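Local coordinates for protein D-glycerate 2-kinase (Thermotoga maritima, PDB 2B8N) that catalyses the ATP-dependent phosphorylation of D-glycerate to 2-phosphoglycerate, a magnesium-dependent step in serine degradation, at residues K175-V180 and R242-E247; R184-V189 and G213-D218; E305-D310 and E350-V355. All coordinates share one frame; numbering follows the deposited sequence.

Interaction 1: K175-V180 and R242-E247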
loop_
_atom_site.group_PDB
_atom_site.type_symbol
_atom_site.label_atom_id
_atom_site.label_comp_id
_atom_site.label_asym_id
_atom_site.label_seq_id
_atom_site.Cartn_x
_atom_site.Cartn_y
_atom_site.Cartn_z
ATOM N N LYS A 175 -2.430 -6.042 19.174
ATOM C CA LYS A 175 -3.890 -6.187 19.196
ATOM C C LYS A 175 -4.398 -6.321 20.642
ATOM O O LYS A 175 -5.527 -5.907 20.969
ATOM C CB LYS A 175 -4.334 -7.401 18.347
ATOM C CG LYS A 175 -4.106 -7.235 16.830
ATOM C CD LYS A 175 -4.527 -8.457 15.969
ATOM C CE LYS A 175 -3.595 -9.669 16.083
ATOM N NZ LYS A 175 -4.114 -10.835 15.255
ATOM N N HIS A 176 -3.552 -6.880 21.503
ATOM C CA HIS A 176 -3.914 -7.117 22.880
ATOM C C HIS A 176 -3.580 -5.911 23.799
ATOM O O HIS A 176 -3.768 -5.976 25.025
ATOM C CB HIS A 176 -3.265 -8.432 23.362
ATOM C CG HIS A 176 -3.941 -9.670 22.850
ATOM N ND1 HIS A 176 -3.629 -10.247 21.636
ATOM C CD2 HIS A 176 -4.919 -10.438 23.387
ATOM C CE1 HIS A 176 -4.386 -11.316 21.451
ATOM N NE2 HIS A 176 -5.181 -11.449 22.496
ATOM N N LEU A 177 -3.111 -4.811 23.211
ATOM C CA LEU A 177 -2.856 -3.567 23.951
ATOM C C LEU A 177 -3.782 -2.397 23.561
ATOM O O LEU A 177 -3.575 -1.275 24.011
ATOM C CB LEU A 177 -1.388 -3.144 23.736
ATOM C CG LEU A 177 -0.304 -4.066 24.331
ATOM C CD1 LEU A 177 1.073 -3.572 23.982
ATOM C CD2 LEU A 177 -0.437 -4.168 25.830
ATOM N N SER A 178 -4.816 -2.666 22.763
ATOM C CA SER A 178 -5.527 -1.630 22.006
ATOM C C SER A 178 -7.050 -1.685 22.126
ATOM O O SER A 178 -7.627 -2.734 22.285
ATOM C CB SER A 178 -5.136 -1.754 20.537
ATOM O OG SER A 178 -5.854 -0.851 19.731
ATOM N N GLN A 179 -7.697 -0.532 22.045
ATOM C CA GLN A 179 -9.151 -0.463 22.101
ATOM C C GLN A 179 -9.787 -0.597 20.700
ATOM O O GLN A 179 -11.012 -0.701 20.585
ATOM C CB GLN A 179 -9.607 0.858 22.743
ATOM C CG GLN A 179 -9.264 0.984 24.220
ATOM C CD GLN A 179 -9.954 2.162 24.924
ATOM O OE1 GLN A 179 -11.164 2.360 24.819
ATOM N NE2 GLN A 179 -9.180 2.927 25.667
ATOM N N VAL A 180 -8.972 -0.590 19.636
ATOM C CA VAL A 180 -9.515 -0.605 18.270
ATOM C C VAL A 180 -8.974 -1.699 17.360
ATOM O O VAL A 180 -9.691 -2.155 16.456
ATOM C CB VAL A 180 -9.388 0.779 17.555
ATOM C CG1 VAL A 180 -10.113 1.812 18.328
ATOM C CG2 VAL A 180 -7.966 1.185 17.380
ATOM N N ARG A 242 -1.746 -7.051 32.585
ATOM C CA ARG A 242 -3.165 -7.232 32.896
ATOM C C ARG A 242 -4.108 -6.607 31.853
ATOM O O ARG A 242 -5.258 -7.010 31.753
ATOM C CB ARG A 242 -3.478 -6.765 34.336
ATOM C CG ARG A 242 -3.604 -5.270 34.538
ATOM C CD ARG A 242 -3.917 -4.913 36.011
ATOM N NE ARG A 242 -5.354 -4.993 36.317
ATOM C CZ ARG A 242 -5.923 -5.800 37.221
ATOM N NH1 ARG A 242 -5.191 -6.627 37.965
ATOM N NH2 ARG A 242 -7.249 -5.771 37.394
ATOM N N ALA A 243 -3.620 -5.652 31.071
ATOM C CA ALA A 243 -4.321 -5.204 29.870
ATOM C C ALA A 243 -4.435 -6.344 28.822
ATOM O O ALA A 243 -5.498 -6.544 28.221
ATOM C CB ALA A 243 -3.611 -4.021 29.289
ATOM N N ILE A 244 -3.336 -7.084 28.640
ATOM C CA ILE A 244 -3.234 -8.181 27.664
ATOM C C ILE A 244 -4.208 -9.330 27.962
ATOM O O ILE A 244 -4.752 -9.940 27.034
ATOM C CB ILE A 244 -1.756 -8.658 27.560
ATOM C CG1 ILE A 244 -0.956 -7.630 26.765
ATOM C CG2 ILE A 244 -1.625 -10.010 26.892
ATOM C CD1 ILE A 244 0.571 -7.770 26.850
ATOM N N LEU A 245 -4.463 -9.571 29.248
ATOM C CA LEU A 245 -5.417 -10.600 29.712
ATOM C C LEU A 245 -6.859 -10.446 29.236
ATOM O O LEU A 245 -7.671 -11.376 29.400
ATOM C CB LEU A 245 -5.465 -10.615 31.235
ATOM C CG LEU A 245 -4.310 -11.222 32.035
ATOM C CD1 LEU A 245 -4.641 -11.032 33.485
ATOM C CD2 LEU A 245 -4.109 -12.676 31.717
ATOM N N GLN A 246 -7.190 -9.264 28.718
ATOM C CA GLN A 246 -8.487 -9.018 28.103
ATOM C C GLN A 246 -8.400 -9.582 26.694
ATOM O O GLN A 246 -7.610 -9.096 25.862
ATOM C CB GLN A 246 -8.814 -7.516 28.115
ATOM C CG GLN A 246 -8.612 -6.877 29.506
ATOM C CD GLN A 246 -9.200 -5.483 29.640
ATOM O OE1 GLN A 246 -8.541 -4.559 30.144
ATOM N NE2 GLN A 246 -10.444 -5.322 29.197
ATOM N N GLU A 247 -9.181 -10.628 26.442
ATOM C CA GLU A 247 -9.090 -11.330 25.189
ATOM C C GLU A 247 -9.790 -10.535 24.109
ATOM O O GLU A 247 -10.785 -9.844 24.391
ATOM C CB GLU A 247 -9.684 -12.732 25.302
ATOM C CG GLU A 247 -9.360 -13.614 24.114
ATOM C CD GLU A 247 -7.879 -13.670 23.831
ATOM O OE1 GLU A 247 -7.191 -14.427 24.543
ATOM O OE2 GLU A 247 -7.417 -12.947 22.921
#
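The His176 ring meets Glu247 at its edge: Glu247 OE2 lies close to the ring plane beside NE2, while the carbonyl oxygens of Ile244 and Gln246 approach the ring obliquely. This is a His-carboxylate hydrogen bond. It ties the loop after helix 167-175 to the loop that follows helix 238-244, in the domain built on a six-stranded parallel sheet. NE2 of His176 donates to OE2 of Glu247 over 2.7 Å with an N-H...O angle of 160°. The oxygen uses its syn lone pair, and the carboxylate plane stands almost perpendicular to the ring, at 89°.

Glu247 reaches the histidine because its chain bends at chi2 (53°), bringing the carboxylate back although its CB leads away. Second partners fix both groups. His176 ND1 is bonded to the Thr172 carbonyl, while Glu247 takes the Ser222 amide on OE1 and a salt bridge from Lys250 on OE2. A ring bonded through both nitrogens to oxygen acceptors is consistent with an imidazolium, which the carboxylate would stabilise.

The backbones come closest at His176 and Ile244, whose CA atoms are 4.9 Å apart. Here Ile244 CA makes a CA-H...O contact with His176 O, carbon to oxygen 3.5 Å. Beside this the apolar side chains of Leu177 and Ile244 lie alongside one another with their ends in the same direction; Ile244 continues onto helix 222-231 and Leu177 onto helix 150-162. Their nearest atoms, Leu177 CD2 and Ile244 CG1, lie 3.6 Å apart.

Interaction 2: R184-V189 and G213-D218; sequences RFAERV and GPAWPD
Polar contact between the two segments runs through one carbonyl. Pro214 O accepts the backbone N-H of Ala186 over 3.3 Å, with an N-H...O angle of 156°. The donor lies in the carbonyl plane and makes a C=O...N angle of 151°, a fairly direct approach. Ala186 belongs to the first turn of helix 184-189, so a loop carbonyl supplies an acceptor for an amide at the start of the helix. Further along, the amides turn to the helix itself, as with Val189 N, which bonds to Phe185 O at 3.0 Å.

Apolar contacts flank that bond and are made by short groups. Ala186 CB rests on Ala215, 4.0 Å from its CB, where the backbones run closest, with the Ala186 and Ala215 CA atoms 4.8 Å apart. Phe185 CB sits 4.1 Å from Pro214 CB and also borders the Pro214 carbonyl oxygen.

The Phe185 ring leads away from the loop because CG is anti to the backbone N (chi1 -178°), so that CB touches Pro214 while the ring turns away from it. Around the ring, Val189 CG2, one turn on, lies over one face toward the rim, Phe141 meets it edge-to-face, and Phe131 of strand 128-133 also touches it.

Charged ends look to other partners: Arg184 NH1 bonds to Ser178 O, and Arg188 NH1 forms a salt bridge with Asp121.

All five touching residues are buried. The contact brings together the two chain regions flanking strand 193-199, the helix before it and the loop after it, an arrangement that belongs to the layered alpha/beta architecture of a parallel sheet covered by helices.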
loop_
_atom_site.group_PDB
_atom_site.type_symbol
_atom_site.label_atom_id
_atom_site.label_comp_id
_atom_site.label_asym_id
_atom_site.label_seq_id
_atom_site.Cartn_x
_atom_site.Cartn_y
_atom_site.Cartn_z
ATOM N N ARG A 184 -11.637 -4.948 17.710
ATOM C CA ARG A 184 -12.345 -4.216 18.779
ATOM C C ARG A 184 -13.216 -3.048 18.288
ATOM O O ARG A 184 -14.294 -2.768 18.844
ATOM C CB ARG A 184 -11.352 -3.771 19.850
ATOM C CG ARG A 184 -10.881 -4.981 20.645
ATOM C CD ARG A 184 -9.949 -4.664 21.774
ATOM N NE ARG A 184 -10.027 -5.669 22.842
ATOM C CZ ARG A 184 -8.995 -6.059 23.584
ATOM N NH1 ARG A 184 -7.777 -5.562 23.381
ATOM N NH2 ARG A 184 -9.171 -6.963 24.542
ATOM N N PHE A 185 -12.758 -2.406 17.223
ATOM C CA PHE A 185 -13.525 -1.370 16.569
ATOM C C PHE A 185 -14.876 -1.885 16.098
ATOM O O PHE A 185 -15.879 -1.261 16.365
ATOM C CB PHE A 185 -12.732 -0.761 15.410
ATOM C CG PHE A 185 -13.449 0.337 14.718
ATOM C CD1 PHE A 185 -13.927 1.434 15.433
ATOM C CD2 PHE A 185 -13.660 0.290 13.358
ATOM C CE1 PHE A 185 -14.598 2.469 14.788
ATOM C CE2 PHE A 185 -14.315 1.321 12.713
ATOM C CZ PHE A 185 -14.785 2.409 13.439
ATOM N N ALA A 186 -14.905 -3.023 15.415
ATOM C CA ALA A 186 -16.173 -3.651 14.961
ATOM C C ALA A 186 -17.012 -4.052 16.148
ATOM O O ALA A 186 -18.259 -4.016 16.097
ATOM C CB ALA A 186 -15.904 -4.888 14.088
ATOM N N GLU A 187 -16.318 -4.452 17.207
ATOM C CA GLU A 187 -16.955 -4.835 18.440
ATOM C C GLU A 187 -17.619 -3.626 19.102
ATOM O O GLU A 187 -18.657 -3.777 19.740
ATOM C CB GLU A 187 -15.929 -5.490 19.361
ATOM C CG GLU A 187 -16.417 -5.749 20.761
ATOM C CD GLU A 187 -15.500 -6.662 21.539
ATOM O OE1 GLU A 187 -14.310 -6.345 21.683
ATOM O OE2 GLU A 187 -15.982 -7.704 22.013
ATOM N N ARG A 188 -17.046 -2.430 18.964
ATOM C CA ARG A 188 -17.683 -1.213 19.542
ATOM C C ARG A 188 -18.821 -0.680 18.680
ATOM O O ARG A 188 -19.785 -0.116 19.167
ATOM C CB ARG A 188 -16.670 -0.110 19.699
ATOM C CG ARG A 188 -15.658 -0.332 20.779
ATOM C CD ARG A 188 -16.162 0.153 22.121
ATOM N NE ARG A 188 -15.041 0.698 22.875
ATOM C CZ ARG A 188 -14.892 1.962 23.269
ATOM N NH1 ARG A 188 -15.805 2.884 23.025
ATOM N NH2 ARG A 188 -13.799 2.307 23.935
ATOM N N VAL A 189 -18.686 -0.857 17.377
ATOM C CA VAL A 189 -19.725 -0.463 16.436
ATOM C C VAL A 189 -21.009 -1.273 16.651
ATOM O O VAL A 189 -22.124 -0.755 16.497
ATOM C CB VAL A 189 -19.211 -0.626 15.011
ATOM C CG1 VAL A 189 -20.357 -0.578 13.989
ATOM C CG2 VAL A 189 -18.197 0.474 14.730
ATOM N N GLY A 213 -6.113 -5.060 11.667
ATOM C CA GLY A 213 -7.430 -5.704 11.629
ATOM C C GLY A 213 -8.435 -5.189 12.645
ATOM O O GLY A 213 -8.942 -5.954 13.480
ATOM N N PRO A 214 -8.748 -3.888 12.569
ATOM C CA PRO A 214 -9.701 -3.256 13.466
ATOM C C PRO A 214 -11.168 -3.729 13.260
ATOM O O PRO A 214 -11.965 -3.699 14.198
ATOM C CB PRO A 214 -9.507 -1.776 13.171
ATOM C CG PRO A 214 -9.033 -1.734 11.803
ATOM C CD PRO A 214 -8.207 -2.933 11.592
ATOM N N ALA A 215 -11.509 -4.174 12.057
ATOM C CA ALA A 215 -12.756 -4.893 11.832
ATOM C C ALA A 215 -12.425 -6.275 11.295
ATOM O O ALA A 215 -12.922 -6.664 10.233
ATOM C CB ALA A 215 -13.612 -4.145 10.854
ATOM N N TRP A 216 -11.540 -6.997 11.989
ATOM C CA TRP A 216 -11.202 -8.372 11.605
ATOM C C TRP A 216 -10.974 -9.180 12.855
ATOM O O TRP A 216 -10.289 -8.704 13.758
ATOM C CB TRP A 216 -9.939 -8.422 10.757
ATOM C CG TRP A 216 -9.756 -9.770 10.110
ATOM C CD1 TRP A 216 -8.909 -10.777 10.504
ATOM C CD2 TRP A 216 -10.438 -10.253 8.962
ATOM N NE1 TRP A 216 -9.025 -11.860 9.657
ATOM C CE2 TRP A 216 -9.962 -11.565 8.708
ATOM C CE3 TRP A 216 -11.410 -9.708 8.124
ATOM C CZ2 TRP A 216 -10.430 -12.332 7.659
ATOM C CZ3 TRP A 216 -11.874 -10.454 7.096
ATOM C CH2 TRP A 216 -11.390 -11.765 6.863
ATOM N N PRO A 217 -11.509 -10.415 12.915
ATOM C CA PRO A 217 -11.324 -11.154 14.157
ATOM C C PRO A 217 -9.846 -11.480 14.433
ATOM O O PRO A 217 -9.043 -11.641 13.497
ATOM C CB PRO A 217 -12.154 -12.441 13.937
ATOM C CG PRO A 217 -12.152 -12.631 12.509
ATOM C CD PRO A 217 -12.225 -11.234 11.924
ATOM N N ASP A 218 -9.512 -11.556 15.720
ATOM C CA ASP A 218 -8.145 -11.819 16.169
ATOM C C ASP A 218 -8.053 -13.246 16.657
ATOM O O ASP A 218 -8.562 -13.566 17.743
ATOM C CB ASP A 218 -7.760 -10.840 17.291
ATOM C CG ASP A 218 -6.380 -11.106 17.875
ATOM O OD1 ASP A 218 -5.584 -11.869 17.288
ATOM O OD2 ASP A 218 -6.078 -10.530 18.942
#

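Interaction 3: E305-D310 and E350-V355; sequences EVKFKD and EGIEGV
The backbones stay well apart, with the nearest CA atoms, those of Lys307 and Gly354, 8.0 Å from each other, so the helix reaches the loop through its side chains. The contact joins the C-terminal turn of helix 292-309 to the loop that carries helix 337-348 into strand 355-361 of the mixed beta sheet. Asp310 leaves the helix with positive phi, and Gly354 likewise has positive phi just before the strand.

Lys307 does most of the bridging. Its CG is anti to the backbone N; CB already points toward the loop, and a bend at chi2 (70°) sets the path of the rest of the chain. On the way it passes Ile352, which runs the other way, CG of Lys307 lying 4.0 Å from CG2 of Ile352. Lys307 CG also sits over the centre of the neighbouring Phe308 ring, 4.0 Å above its plane, while Ile352 CD1 approaches that ring at its edge, 4.4 Å from Phe308 CE2.

The ammonium group bonds to Glu353 O and also to Val429 O of the C-terminal residue. Its bond within the contact, Lys307 NZ to Glu353 O, measures 2.7 Å, with the nitrogen above the carbonyl plane, 64° out of it.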
loop_
_atom_site.group_PDB
_atom_site.type_symbol
_atom_site.label_atom_id
_atom_site.label_comp_id
_atom_site.label_asym_id
_atom_site.label_seq_id
_atom_site.Cartn_x
_atom_site.Cartn_y
_atom_site.Cartn_z
ATOM N N GLU A 305 12.804 -13.914 -24.342
ATOM C CA GLU A 305 12.117 -15.079 -24.862
ATOM C C GLU A 305 11.047 -14.653 -25.874
ATOM O O GLU A 305 10.914 -15.252 -26.945
ATOM C CB GLU A 305 11.505 -15.894 -23.729
ATOM C CG GLU A 305 11.203 -17.352 -24.092
ATOM C CD GLU A 305 12.438 -18.196 -24.408
ATOM O OE1 GLU A 305 13.587 -17.814 -24.037
ATOM O OE2 GLU A 305 12.237 -19.258 -25.042
ATOM N N VAL A 306 10.299 -13.618 -25.527
ATOM C CA VAL A 306 9.263 -13.089 -26.408
ATOM C C VAL A 306 9.892 -12.534 -27.669
ATOM O O VAL A 306 9.439 -12.826 -28.778
ATOM C CB VAL A 306 8.464 -11.971 -25.729
ATOM C CG1 VAL A 306 7.705 -11.152 -26.751
ATOM C CG2 VAL A 306 7.508 -12.572 -24.684
ATOM N N LYS A 307 10.932 -11.730 -27.498
ATOM C CA LYS A 307 11.589 -11.110 -28.635
ATOM C C LYS A 307 12.094 -12.159 -29.652
ATOM O O LYS A 307 11.750 -12.077 -30.813
ATOM C CB LYS A 307 12.705 -10.172 -28.159
ATOM C CG LYS A 307 13.509 -9.550 -29.263
ATOM C CD LYS A 307 12.726 -8.519 -30.052
ATOM C CE LYS A 307 13.641 -7.766 -31.025
ATOM N NZ LYS A 307 12.977 -6.531 -31.499
ATOM N N PHE A 308 12.857 -13.156 -29.213
ATOM C CA PHE A 308 13.523 -14.104 -30.130
ATOM C C PHE A 308 12.780 -15.387 -30.377
ATOM O O PHE A 308 13.031 -16.023 -31.378
ATOM C CB PHE A 308 14.945 -14.441 -29.625
ATOM C CG PHE A 308 15.822 -13.244 -29.553
ATOM C CD1 PHE A 308 16.231 -12.610 -30.726
ATOM C CD2 PHE A 308 16.150 -12.679 -28.332
ATOM C CE1 PHE A 308 16.996 -11.465 -30.680
ATOM C CE2 PHE A 308 16.922 -11.539 -28.275
ATOM C CZ PHE A 308 17.352 -10.926 -29.454
ATOM N N LYS A 309 11.901 -15.796 -29.466
ATOM C CA LYS A 309 11.165 -17.048 -29.651
ATOM C C LYS A 309 9.649 -16.873 -29.655
ATOM O O LYS A 309 8.922 -17.825 -29.875
ATOM C CB LYS A 309 11.568 -18.060 -28.585
ATOM C CG LYS A 309 13.058 -18.350 -28.546
ATOM C CD LYS A 309 13.466 -19.271 -29.674
ATOM C CE LYS A 309 14.960 -19.168 -29.940
ATOM N NZ LYS A 309 15.547 -20.426 -30.508
ATOM N N ASP A 310 9.159 -15.666 -29.430
ATOM C CA ASP A 310 7.734 -15.407 -29.536
ATOM C C ASP A 310 6.902 -16.246 -28.567
ATOM O O ASP A 310 5.783 -16.654 -28.882
ATOM C CB ASP A 310 7.265 -15.617 -30.986
ATOM C CG ASP A 310 6.472 -14.459 -31.510
ATOM O OD1 ASP A 310 6.619 -13.330 -30.998
ATOM O OD2 ASP A 310 5.704 -14.677 -32.450
ATOM N N GLU A 350 20.674 -4.625 -22.955
ATOM C CA GLU A 350 21.526 -3.807 -23.816
ATOM C C GLU A 350 21.550 -4.386 -25.227
ATOM O O GLU A 350 21.739 -5.591 -25.413
ATOM C CB GLU A 350 22.960 -3.697 -23.274
ATOM C CG GLU A 350 23.866 -2.872 -24.188
ATOM C CD GLU A 350 25.206 -2.517 -23.581
ATOM O OE1 GLU A 350 25.433 -2.792 -22.383
ATOM O OE2 GLU A 350 26.041 -1.934 -24.304
ATOM N N GLY A 351 21.345 -3.524 -26.218
ATOM C CA GLY A 351 21.526 -3.892 -27.616
ATOM C C GLY A 351 20.365 -4.591 -28.277
ATOM O O GLY A 351 20.475 -5.063 -29.389
ATOM N N ILE A 352 19.236 -4.663 -27.605
ATOM C CA ILE A 352 18.088 -5.326 -28.193
ATOM C C ILE A 352 17.087 -4.284 -28.654
ATOM O O ILE A 352 16.601 -3.495 -27.855
ATOM C CB ILE A 352 17.406 -6.271 -27.211
ATOM C CG1 ILE A 352 18.360 -7.357 -26.747
ATOM C CG2 ILE A 352 16.213 -6.936 -27.878
ATOM C CD1 ILE A 352 17.801 -8.180 -25.593
ATOM N N GLU A 353 16.801 -4.273 -29.949
ATOM C CA GLU A 353 15.758 -3.421 -30.506
ATOM C C GLU A 353 14.416 -3.834 -29.950
ATOM O O GLU A 353 14.222 -4.989 -29.621
ATOM C CB GLU A 353 15.646 -3.615 -32.024
ATOM C CG GLU A 353 16.820 -3.174 -32.918
ATOM C CD GLU A 353 16.536 -3.509 -34.400
ATOM O OE1 GLU A 353 15.390 -3.944 -34.699
ATOM O OE2 GLU A 353 17.438 -3.349 -35.257
ATOM N N GLY A 354 13.495 -2.884 -29.860
ATOM C CA GLY A 354 12.078 -3.177 -29.747
ATOM C C GLY A 354 11.561 -3.493 -28.363
ATOM O O GLY A 354 10.459 -4.053 -28.233
ATOM N N VAL A 355 12.330 -3.140 -27.328
ATOM C CA VAL A 355 11.957 -3.475 -25.961
ATOM C C VAL A 355 11.857 -2.250 -25.072
ATOM O O VAL A 355 12.744 -1.402 -25.065
ATOM C CB VAL A 355 12.910 -4.502 -25.327
ATOM C CG1 VAL A 355 12.764 -5.838 -26.041
ATOM C CG2 VAL A 355 14.359 -4.024 -25.369
#

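How the interactions relate
Interactions 1 and 2 are neighbours in one domain, their centres 12 Å apart, and 184-189 and 213-218 both lie in the chain between the two segments of interaction 1. Two polar links join them: a salt bridge of 2.7 Å from Lys175 NZ to Asp218 OD1, and a weak hydrogen bond of 3.0 Å from Arg184 NH2 to Gln246 O. Both segments of interaction 1 thus touch interaction 2, Lys175 through Asp218 and Gln246 through Arg184. Interaction 3 belongs to the mixed-sheet part, on the opposite side of the chain's centre; its centre is 57 Å from that of interaction 1 and 51 Å from that of interaction 2, with nearest atoms about 42 and 37 Å away.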